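PDB 3RQI: response regulator protein from Burkholderia pseudomallei, which probably acts as the phosphorylatable response regulator of a two-component system, coupling a CheY-like receiver domain to a Fis-type helix-turn-helix that controls transcription. Local coordinates for residues A[94-97]-A[98-102]. Sequence-based numbering, arbitrary orientation.
Sequences AVQA and VKDGA. With SO4 (sulfate ion), chain D.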
loop_
_atom_site.group_PDB
_atom_site.type_symbol
_atom_site.label_atom_id
_atom_site.label_comp_id
_atom_site.label_asym_id
_atom_site.label_seq_id
_atom_site.Cartn_x
_atom_site.Cartn_y
_atom_site.Cartn_z
ATOM N N ALA A 94 0.632 -3.788 2.549
ATOM C CA ALA A 94 1.333 -2.558 2.951
ATOM C C ALA A 94 0.540 -1.856 4.067
ATOM O O ALA A 94 1.107 -1.474 5.060
ATOM C CB ALA A 94 1.537 -1.660 1.728
ATOM N N VAL A 95 -0.782 -1.742 3.897
ATOM C CA VAL A 95 -1.658 -1.183 4.951
ATOM C C VAL A 95 -1.419 -1.956 6.261
ATOM O O VAL A 95 -1.144 -1.306 7.287
ATOM C CB VAL A 95 -3.157 -1.260 4.512
ATOM C CG1 VAL A 95 -4.104 -0.960 5.690
ATOM C CG2 VAL A 95 -3.456 -0.294 3.343
ATOM N N GLN A 96 -1.515 -3.306 6.258
ATOM C CA GLN A 96 -1.405 -4.045 7.504
ATOM C C GLN A 96 0.011 -3.968 8.084
ATOM O O GLN A 96 0.173 -3.860 9.303
ATOM C CB GLN A 96 -1.860 -5.495 7.325
ATOM C CG GLN A 96 -2.038 -6.252 8.659
ATOM C CD GLN A 96 -3.085 -5.549 9.520
ATOM O OE1 GLN A 96 -4.154 -5.178 9.023
ATOM N NE2 GLN A 96 -2.771 -5.343 10.798
ATOM N N ALA A 97 1.016 -4.004 7.212
ATOM C CA ALA A 97 2.393 -3.907 7.703
ATOM C C ALA A 97 2.662 -2.625 8.476
ATOM O O ALA A 97 3.351 -2.634 9.533
ATOM C CB ALA A 97 3.396 -4.037 6.551
ATOM N N VAL A 98 2.098 -1.530 7.982
ATOM C CA VAL A 98 2.303 -0.240 8.652
ATOM C C VAL A 98 1.531 -0.236 9.957
ATOM O O VAL A 98 2.020 0.251 10.990
ATOM C CB VAL A 98 1.914 0.955 7.729
ATOM C CG1 VAL A 98 1.967 2.289 8.527
ATOM C CG2 VAL A 98 2.765 0.954 6.484
ATOM N N LYS A 99 0.321 -0.813 9.973
ATOM C CA LYS A 99 -0.418 -0.871 11.237
ATOM C C LYS A 99 0.349 -1.649 12.314
ATOM O O LYS A 99 0.297 -1.317 13.503
ATOM C CB LYS A 99 -1.799 -1.528 11.036
ATOM C CG LYS A 99 -2.800 -0.733 10.231
ATOM C CD LYS A 99 -4.165 -1.401 10.372
ATOM C CE LYS A 99 -5.212 -0.668 9.572
ATOM N NZ LYS A 99 -6.561 -1.196 9.850
ATOM N N ASP A 100 1.071 -2.688 11.872
ATOM C CA ASP A 100 1.828 -3.599 12.736
ATOM C C ASP A 100 3.116 -2.952 13.263
ATOM O O ASP A 100 3.736 -3.473 14.219
ATOM C CB ASP A 100 2.192 -4.886 11.953
ATOM C CG ASP A 100 0.989 -5.778 11.660
ATOM O OD1 ASP A 100 -0.098 -5.558 12.213
ATOM O OD2 ASP A 100 1.149 -6.695 10.823
ATOM N N GLY A 101 3.499 -1.835 12.639
ATOM C CA GLY A 101 4.662 -1.064 13.054
ATOM C C GLY A 101 5.778 -0.856 12.054
ATOM O O GLY A 101 6.773 -0.198 12.403
ATOM N N ALA A 102 5.628 -1.398 10.846
ATOM C CA ALA A 102 6.669 -1.180 9.834
ATOM C C ALA A 102 6.800 0.304 9.514
ATOM O O ALA A 102 5.804 1.037 9.395
ATOM C CB ALA A 102 6.406 -1.953 8.573
HETATM S S SO4 D . -8.476 -2.119 12.964
HETATM O O1 SO4 D . -9.223 -2.532 11.803
HETATM O O2 SO4 D . -8.726 -3.074 14.052
HETATM O O3 SO4 D . -7.052 -2.091 12.610
HETATM O O4 SO4 D . -8.875 -0.777 13.414
#
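Lys99 reaches back along the last turns of helix 91-100 beside Val95 and Gln96. Its CB lies 3.5 Å from Gln96 O, and CG sits 3.4 Å from Val95 O, the carbonyl that accepts the Lys99 N-H. Extended from there, the side chain carries CD past Gln96 OE1 and brings CE to 4.0 Å from Val95 CG1, Val95 and Lys99 lying side by side. NZ hydrogen-bonds sulfate O3 at 2.9 Å, and also Ser124 OG and Asp103 O of the second subunit; that same Ser124 OG binds Gln96 OE1. With its CG anti to the backbone N (chi1 -168°) and a bend at chi2, Gln96 turns NE2 onto Asp100 OD1, 3.0 Å away, meeting it from above the carboxylate plane. The amide is held at both ends. Gly101, at positive phi, closes the helix in a Schellman motif: Ala102 N returns to Ala97 O at 2.9 Å, Gly101 N to Val98 O at 3.0 Å, and the two alanine CB atoms pack together. Ala97 and Asp100 face Leu67 and Ile70 of helix 67-76, Val98 meets Val98 of the second subunit, and strand 104-107, edging the parallel sheet, completes the CheY-like receiver domain's beta-alpha-beta unit begun by strand 81-86.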